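Local coordinates for COG1633: Uncharacterized conserved protein (Magnetospirillum magnetotacticum, PDB 2OH3) that binds a zinc ion within a rubrerythrin-like four-helix bundle of the ferritin clan, though its physiological role remains uncharacterised, at residues E8-A13 and K58-A63; E110-A115 and A129-E134. All blocks are in the same frame, centred on the assembly; numbering follows the deposited sequence.

Contact 1. Residues E8-A13 and K58-A63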
ATOM      1  N   GLU A   8     -14.503  -1.579  15.363  1.00 35.20           N
ATOM      2  CA  GLU A   8     -14.186  -1.701  13.958  1.00 36.41           C
ATOM      3  C   GLU A   8     -14.077  -0.342  13.299  1.00 36.11           C
ATOM      4  O   GLU A   8     -13.135  -0.117  12.546  1.00 35.82           O
ATOM      5  CB  GLU A   8     -15.231  -2.548  13.229  1.00 36.38           C
ATOM      6  CG  GLU A   8     -15.151  -4.008  13.580  1.00 37.80           C
ATOM      7  CD  GLU A   8     -16.304  -4.812  13.002  1.00 41.97           C
ATOM      8  OE1 GLU A   8     -17.423  -4.283  12.841  1.00 42.48           O
ATOM      9  OE2 GLU A   8     -16.073  -5.992  12.698  1.00 46.94           O
ATOM     10  N   PHE A   9     -15.019   0.557  13.596  1.00 36.55           N
ATOM     11  CA  PHE A   9     -14.983   1.916  13.036  1.00 36.98           C
ATOM     12  C   PHE A   9     -13.720   2.685  13.465  1.00 37.64           C
ATOM     13  O   PHE A   9     -13.015   3.256  12.625  1.00 38.53           O
ATOM     14  CB  PHE A   9     -16.238   2.693  13.401  1.00 37.29           C
ATOM     15  CG  PHE A   9     -16.273   4.110  12.852  1.00 36.54           C
ATOM     16  CD1 PHE A   9     -16.704   4.362  11.570  1.00 35.70           C
ATOM     17  CD2 PHE A   9     -15.868   5.184  13.634  1.00 36.86           C
ATOM     18  CE1 PHE A   9     -16.739   5.641  11.078  1.00 34.53           C
ATOM     19  CE2 PHE A   9     -15.877   6.458  13.134  1.00 35.75           C
ATOM     20  CZ  PHE A   9     -16.325   6.694  11.884  1.00 37.14           C
ATOM     21  N   LEU A  10     -13.422   2.670  14.763  1.00 37.10           N
ATOM     22  CA  LEU A  10     -12.250   3.357  15.271  1.00 36.90           C
ATOM     23  C   LEU A  10     -10.954   2.755  14.692  1.00 36.61           C
ATOM     24  O   LEU A  10     -10.033   3.498  14.383  1.00 37.96           O
ATOM     25  CB  LEU A  10     -12.242   3.347  16.788  1.00 36.65           C
ATOM     26  CG  LEU A  10     -13.412   4.151  17.408  1.00 35.59           C
ATOM     27  CD1 LEU A  10     -13.328   4.045  18.914  1.00 34.90           C
ATOM     28  CD2 LEU A  10     -13.413   5.619  16.935  1.00 36.04           C
ATOM     29  N   ALA A  11     -10.907   1.446  14.492  1.00 36.46           N
ATOM     30  CA  ALA A  11      -9.758   0.797  13.842  1.00 36.45           C
ATOM     31  C   ALA A  11      -9.592   1.289  12.432  1.00 37.59           C
ATOM     32  O   ALA A  11      -8.463   1.562  11.987  1.00 36.78           O
ATOM     33  CB  ALA A  11      -9.883  -0.743  13.871  1.00 36.67           C
ATOM     34  N   HIS A  12     -10.705   1.426  11.717  1.00 38.44           N
ATOM     35  CA  HIS A  12     -10.658   1.972  10.376  1.00 38.72           C
ATOM     36  C   HIS A  12     -10.163   3.420  10.396  1.00 38.52           C
ATOM     37  O   HIS A  12      -9.215   3.804   9.707  1.00 39.04           O
ATOM     38  CB  HIS A  12     -12.018   1.889   9.694  1.00 38.61           C
ATOM     39  CG  HIS A  12     -12.250   0.611   8.959  1.00 40.67           C
ATOM     40  ND1 HIS A  12     -12.684  -0.548   9.583  1.00 43.61           N
ATOM     41  CD2 HIS A  12     -12.147   0.311   7.640  1.00 42.08           C
ATOM     42  CE1 HIS A  12     -12.821  -1.506   8.684  1.00 42.68           C
ATOM     43  NE2 HIS A  12     -12.498  -1.014   7.501  1.00 42.53           N
ATOM     44  N   ALA A  13     -10.780   4.234  11.219  1.00 38.85           N
ATOM     45  CA  ALA A  13     -10.397   5.620  11.302  1.00 37.77           C
ATOM     46  C   ALA A  13      -8.920   5.830  11.636  1.00 38.58           C
ATOM     47  O   ALA A  13      -8.264   6.668  11.010  1.00 38.70           O
ATOM     48  CB  ALA A  13     -11.312   6.347  12.293  1.00 38.66           C
ATOM     49  N   LYS A  58      -7.224   8.045  18.578  1.00 37.69           N
ATOM     50  CA  LYS A  58      -6.457   7.196  19.492  1.00 37.68           C
ATOM     51  C   LYS A  58      -6.931   7.315  20.948  1.00 36.20           C
ATOM     52  O   LYS A  58      -6.983   6.308  21.677  1.00 35.82           O
ATOM     53  CB  LYS A  58      -4.968   7.509  19.391  1.00 37.35           C
ATOM     54  CG  LYS A  58      -4.352   6.887  18.116  1.00 39.41           C
ATOM     55  CD  LYS A  58      -2.941   7.434  17.792  1.00 40.34           C
ATOM     56  CE  LYS A  58      -2.421   6.900  16.441  1.00 42.24           C
ATOM     57  NZ  LYS A  58      -1.016   7.350  16.203  1.00 45.47           N
ATOM     58  N   GLN A  59      -7.270   8.537  21.362  1.00 35.10           N
ATOM     59  CA  GLN A  59      -7.839   8.746  22.687  0.50 35.26           C
ATOM     60  C   GLN A  59      -9.161   7.975  22.804  1.00 34.59           C
ATOM     61  O   GLN A  59      -9.363   7.254  23.759  1.00 33.81           O
ATOM     62  CB  GLN A  59      -7.982  10.236  23.012  0.50 35.16           C
ATOM     63  CG  GLN A  59      -6.732  10.820  23.687  0.50 38.42           C
ATOM     64  CD  GLN A  59      -6.625  10.461  25.168  0.50 41.03           C
ATOM     65  OE1 GLN A  59      -5.673   9.795  25.593  0.50 45.37           O
ATOM     66  NE2 GLN A  59      -7.603  10.897  25.963  0.50 43.06           N
ATOM     67  N   ARG A  60     -10.027   8.072  21.808  1.00 34.39           N
ATOM     68  CA  ARG A  60     -11.290   7.309  21.826  1.00 34.77           C
ATOM     69  C   ARG A  60     -11.082   5.782  21.950  1.00 35.99           C
ATOM     70  O   ARG A  60     -11.810   5.064  22.678  1.00 35.77           O
ATOM     71  CB  ARG A  60     -12.105   7.607  20.551  1.00 34.91           C
ATOM     72  CG  ARG A  60     -12.522   9.035  20.403  1.00 32.71           C
ATOM     73  CD  ARG A  60     -13.409   9.220  19.153  1.00 35.69           C
ATOM     74  NE  ARG A  60     -13.727  10.640  18.987  1.00 34.23           N
ATOM     75  CZ  ARG A  60     -14.628  11.304  19.692  1.00 37.17           C
ATOM     76  NH1 ARG A  60     -15.367  10.689  20.612  1.00 37.02           N
ATOM     77  NH2 ARG A  60     -14.810  12.595  19.477  1.00 37.78           N
ATOM     78  N   SER A  61     -10.046   5.298  21.271  1.00 36.14           N
ATOM     79  CA  SER A  61      -9.874   3.871  21.069  0.50 35.84           C
ATOM     80  C   SER A  61      -9.244   3.178  22.250  1.00 35.79           C
ATOM     81  O   SER A  61      -9.249   1.947  22.291  1.00 35.40           O
ATOM     82  CB  SER A  61      -9.046   3.603  19.819  0.50 36.16           C
ATOM     83  OG  SER A  61      -7.749   4.118  20.000  0.50 36.42           O
ATOM     84  N   ARG A  62      -8.734   3.948  23.214  1.00 35.99           N
ATOM     85  CA  ARG A  62      -8.199   3.370  24.437  1.00 37.28           C
ATOM     86  C   ARG A  62      -9.258   2.564  25.185  1.00 37.99           C
ATOM     87  O   ARG A  62      -8.947   1.689  25.952  1.00 38.79           O
ATOM     88  CB  ARG A  62      -7.710   4.459  25.379  1.00 37.21           C
ATOM     89  CG  ARG A  62      -6.510   5.231  24.936  1.00 38.15           C
ATOM     90  CD  ARG A  62      -6.322   6.491  25.816  1.00 38.60           C
ATOM     91  NE  ARG A  62      -6.149   6.181  27.235  1.00 40.58           N
ATOM     92  N   ALA A  63     -10.526   2.894  24.984  1.00 39.15           N
ATOM     93  CA  ALA A  63     -11.613   2.184  25.668  1.00 40.02           C
ATOM     94  C   ALA A  63     -11.862   0.807  25.084  1.00 40.73           C
ATOM     95  O   ALA A  63     -12.586   0.022  25.672  1.00 40.93           O
ATOM     96  CB  ALA A  63     -12.882   2.986  25.579  1.00 40.21           C
TER
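L10 and S61 are where the backbones of 8-13 and 58-63 draw nearest, with L10 CA 6.3 Å from S61 CA, as a turn near the start of helix 6-33 meets residues toward the C-terminal end of helix 37-61. One side chain carries the contact. The L10 side chain starts out toward 58-63, and its methyl CD1 comes to 4.1 Å from R60 CB and equally close to the backbone at S61 CA. CG lies anti to the carbonyl carbon (chi1 -65°) and CD1 continues in an extended line (chi2 179°), which carries this methyl out to the facing helix. A branched aliphatic residue suits the place because it offers a methyl to a partner that presents mostly carbon. R60 supplies that carbon with the root of its side chain, crossing L10 at about a right angle; its chain then runs extended to NE, leading the guanidinium away from L10. S61 suits its place through its small side chain, which lets the leucine approach the backbone. On the other side of helix 6-33, H12 ND1 donates to E8 O at 3.0 Å. That oxygen also accepts the amide of H12, the two donors arriving from opposite faces of its carbonyl plane. The contact joins two consecutive helices at one end of the bundle. I57, one turn back on helix 37-61, also packs on L10, L66 touches S61 from the following loop, and helix 122-148 reaches R60 through R126 and L127.

Contact 2. Residues E110-A115 and A129-E134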
ATOM      1  N   GLU A 110     -15.968   8.230   1.571  1.00 37.07           N
ATOM      2  CA  GLU A 110     -16.945   7.208   1.283  1.00 37.18           C
ATOM      3  C   GLU A 110     -17.018   6.120   2.343  1.00 37.35           C
ATOM      4  O   GLU A 110     -18.109   5.661   2.655  1.00 36.96           O
ATOM      5  CB  GLU A 110     -16.692   6.614  -0.096  1.00 37.60           C
ATOM      6  CG  GLU A 110     -17.168   7.570  -1.210  1.00 38.57           C
ATOM      7  CD  GLU A 110     -16.975   6.999  -2.590  1.00 42.66           C
ATOM      8  OE1 GLU A 110     -16.239   5.985  -2.712  1.00 42.94           O
ATOM      9  OE2 GLU A 110     -17.558   7.574  -3.538  1.00 42.39           O
ATOM     10  N   TYR A 111     -15.884   5.701   2.892  1.00 36.43           N
ATOM     11  CA  TYR A 111     -15.921   4.765   4.037  1.00 36.59           C
ATOM     12  C   TYR A 111     -16.709   5.307   5.228  1.00 36.59           C
ATOM     13  O   TYR A 111     -17.534   4.619   5.852  1.00 36.29           O
ATOM     14  CB  TYR A 111     -14.528   4.376   4.542  1.00 36.73           C
ATOM     15  CG  TYR A 111     -14.671   3.612   5.860  1.00 38.21           C
ATOM     16  CD1 TYR A 111     -15.096   2.296   5.871  1.00 38.91           C
ATOM     17  CD2 TYR A 111     -14.505   4.245   7.071  1.00 36.66           C
ATOM     18  CE1 TYR A 111     -15.307   1.609   7.061  1.00 39.63           C
ATOM     19  CE2 TYR A 111     -14.695   3.546   8.297  1.00 37.93           C
ATOM     20  CZ  TYR A 111     -15.077   2.252   8.274  1.00 39.71           C
ATOM     21  OH  TYR A 111     -15.290   1.547   9.436  1.00 39.68           O
ATOM     22  N   TYR A 112     -16.423   6.537   5.590  1.00 36.88           N
ATOM     23  CA  TYR A 112     -17.153   7.163   6.673  1.00 36.55           C
ATOM     24  C   TYR A 112     -18.650   7.275   6.385  1.00 36.62           C
ATOM     25  O   TYR A 112     -19.455   6.968   7.234  1.00 36.10           O
ATOM     26  CB  TYR A 112     -16.555   8.521   6.982  1.00 36.90           C
ATOM     27  CG  TYR A 112     -15.153   8.449   7.600  1.00 36.32           C
ATOM     28  CD1 TYR A 112     -14.854   7.575   8.629  1.00 38.79           C
ATOM     29  CD2 TYR A 112     -14.135   9.260   7.119  1.00 37.34           C
ATOM     30  CE1 TYR A 112     -13.536   7.528   9.195  1.00 37.30           C
ATOM     31  CE2 TYR A 112     -12.856   9.222   7.636  1.00 37.68           C
ATOM     32  CZ  TYR A 112     -12.558   8.371   8.685  1.00 40.15           C
ATOM     33  OH  TYR A 112     -11.262   8.358   9.183  1.00 38.06           O
ATOM     34  N   LYS A 113     -19.027   7.705   5.191  1.00 36.29           N
ATOM     35  CA  LYS A 113     -20.448   7.803   4.850  1.00 37.98           C
ATOM     36  C   LYS A 113     -21.170   6.462   4.894  1.00 38.49           C
ATOM     37  O   LYS A 113     -22.330   6.367   5.303  1.00 37.70           O
ATOM     38  CB  LYS A 113     -20.594   8.364   3.445  1.00 38.57           C
ATOM     39  CG  LYS A 113     -20.285   9.835   3.324  1.00 41.16           C
ATOM     40  CD  LYS A 113     -20.265  10.267   1.861  1.00 45.05           C
ATOM     41  CE  LYS A 113     -21.622  10.255   1.220  1.00 46.86           C
ATOM     42  NZ  LYS A 113     -22.533  11.207   1.925  1.00 49.36           N
ATOM     43  N   GLU A 114     -20.489   5.433   4.408  1.00 38.74           N
ATOM     44  CA  GLU A 114     -21.038   4.082   4.354  1.00 40.03           C
ATOM     45  C   GLU A 114     -21.224   3.507   5.772  1.00 39.24           C
ATOM     46  O   GLU A 114     -22.217   2.851   6.065  1.00 38.57           O
ATOM     47  CB  GLU A 114     -20.067   3.200   3.538  1.00 40.78           C
ATOM     48  CG  GLU A 114     -20.620   1.916   3.009  1.00 45.12           C
ATOM     49  CD  GLU A 114     -21.630   2.140   1.906  1.00 51.24           C
ATOM     50  OE1 GLU A 114     -21.573   3.202   1.231  1.00 53.40           O
ATOM     51  OE2 GLU A 114     -22.489   1.244   1.726  1.00 53.70           O
ATOM     52  N   ALA A 115     -20.256   3.764   6.648  1.00 39.11           N
ATOM     53  CA  ALA A 115     -20.337   3.335   8.025  1.00 39.42           C
ATOM     54  C   ALA A 115     -21.485   4.047   8.738  1.00 40.03           C
ATOM     55  O   ALA A 115     -22.304   3.405   9.396  1.00 40.41           O
ATOM     56  CB  ALA A 115     -19.030   3.589   8.728  1.00 39.73           C
ATOM     57  N   ALA A 129     -20.680  10.442  10.302  1.00 36.45           N
ATOM     58  CA  ALA A 129     -21.189  11.658   9.647  1.00 36.55           C
ATOM     59  C   ALA A 129     -20.296  12.873   9.833  1.00 36.27           C
ATOM     60  O   ALA A 129     -20.081  13.626   8.909  1.00 36.73           O
ATOM     61  CB  ALA A 129     -22.558  11.962  10.143  1.00 36.61           C
ATOM     62  N   ASP A 130     -19.801  13.060  11.050  1.00 37.36           N
ATOM     63  CA  ASP A 130     -18.902  14.134  11.359  1.00 36.88           C
ATOM     64  C   ASP A 130     -17.647  13.982  10.541  1.00 36.46           C
ATOM     65  O   ASP A 130     -17.226  14.939   9.890  1.00 36.26           O
ATOM     66  CB  ASP A 130     -18.575  14.163  12.861  1.00 37.70           C
ATOM     67  CG  ASP A 130     -19.739  14.670  13.716  1.00 39.76           C
ATOM     68  OD1 ASP A 130     -20.732  15.200  13.182  1.00 39.47           O
ATOM     69  OD2 ASP A 130     -19.655  14.539  14.947  1.00 42.98           O
ATOM     70  N   PHE A 131     -17.066  12.781  10.540  1.00 35.92           N
ATOM     71  CA  PHE A 131     -15.791  12.552   9.846  1.00 36.12           C
ATOM     72  C   PHE A 131     -15.957  12.689   8.327  1.00 36.81           C
ATOM     73  O   PHE A 131     -15.103  13.269   7.672  1.00 36.77           O
ATOM     74  CB  PHE A 131     -15.189  11.186  10.160  1.00 36.72           C
ATOM     75  CG  PHE A 131     -14.654  11.036  11.573  1.00 35.56           C
ATOM     76  CD1 PHE A 131     -14.794  12.038  12.536  1.00 38.20           C
ATOM     77  CD2 PHE A 131     -14.088   9.852  11.946  1.00 37.47           C
ATOM     78  CE1 PHE A 131     -14.345  11.841  13.847  1.00 37.23           C
ATOM     79  CE2 PHE A 131     -13.630   9.645  13.244  1.00 40.29           C
ATOM     80  CZ  PHE A 131     -13.785  10.641  14.197  1.00 37.80           C
ATOM     81  N   ALA A 132     -17.056  12.168   7.782  1.00 36.31           N
ATOM     82  CA  ALA A 132     -17.376  12.310   6.343  1.00 35.91           C
ATOM     83  C   ALA A 132     -17.521  13.770   5.897  1.00 36.63           C
ATOM     84  O   ALA A 132     -17.030  14.135   4.821  1.00 36.99           O
ATOM     85  CB  ALA A 132     -18.609  11.595   6.037  1.00 35.87           C
ATOM     86  N   ALA A 133     -18.200  14.594   6.699  1.00 36.75           N
ATOM     87  CA  ALA A 133     -18.367  16.013   6.393  1.00 37.15           C
ATOM     88  C   ALA A 133     -17.022  16.727   6.316  1.00 38.04           C
ATOM     89  O   ALA A 133     -16.807  17.555   5.426  1.00 36.72           O
ATOM     90  CB  ALA A 133     -19.290  16.700   7.423  1.00 36.93           C
ATOM     91  N   GLU A 134     -16.127  16.428   7.251  1.00 38.54           N
ATOM     92  CA  GLU A 134     -14.799  17.033   7.196  0.50 39.51           C
ATOM     93  C   GLU A 134     -13.963  16.525   6.007  1.00 39.38           C
ATOM     94  O   GLU A 134     -13.271  17.318   5.375  1.00 38.35           O
ATOM     95  CB  GLU A 134     -14.039  16.835   8.516  0.50 39.94           C
ATOM     96  CG  GLU A 134     -12.626  17.443   8.549  0.50 41.81           C
ATOM     97  CD  GLU A 134     -12.566  18.941   8.819  0.50 42.43           C
ATOM     98  OE1 GLU A 134     -13.527  19.524   9.368  0.50 45.76           O
ATOM     99  OE2 GLU A 134     -11.519  19.535   8.495  0.50 43.39           O
TER
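F131 stands edge-on to the face of Y112, their planes at 82° and the ring centroids 5.3 Å apart, in a T-shaped pair. The touching edge atom is F131 CD2, 3.6 Å from Y112 CE1. The same phenylalanine also uses its CB, which sits over the middle of the tyrosine ring, 3.7 Å from the centroid of Y112 and only 10° off the ring normal, a CH-pi contact. One face of Y112 thus receives both the root and the ring edge of F131. In F131, CG is held anti to the carbonyl carbon, which sends the ring on past Y112 with CD2 leading toward the tyrosine. Beside the ring pair, A132 fills the closest passage between the backbones, where Y112 CA and A132 CA are 5.2 Å apart. Its methyl CB meets Y112 CB at 3.8 Å and K113 CG at 3.6 Å; the small methyl of alanine fits this close approach, where the axes of the two short segments come to 7.9 Å. K113 lends its aliphatic portion to the packing, then bends at chi3 and chi4, and its NZ bonds to a triethylene glycol probably left from crystallisation. An alanine in place of Y112 would remove the aromatic face, and would probably leave the edge of F131 without its T-shaped partner and open a gap between the helices. The segments run nearly antiparallel (151°) on consecutive helices 94-118 and 122-148. From helix 6-33, A13 and L16 pack on Y112; from helix 37-61, I57 touches F131 and H53 makes a further edge-to-face pair with it.

Each contact joins the two helices of a consecutive pair: contact 1 links 6-33 to 37-61, contact 2 links 94-118 to 122-148, so together they involve all four helices of the bundle. Contact 1 is partly buried and relies on a single leucine methyl packed near the C-terminal end of helix 37-61. Contact 2 lies deeper, with three of its four touching residues buried, and uses aromatic rings and a close alanine; the side chain of Y112 comes to about 7 Å from the zinc ion bound by E105, E135 and H138. The pairs meet through helices 6-33 and 94-118, where F9 CE1 packs 3.6 Å from Y112 CD1 and H12 stacks on Y111.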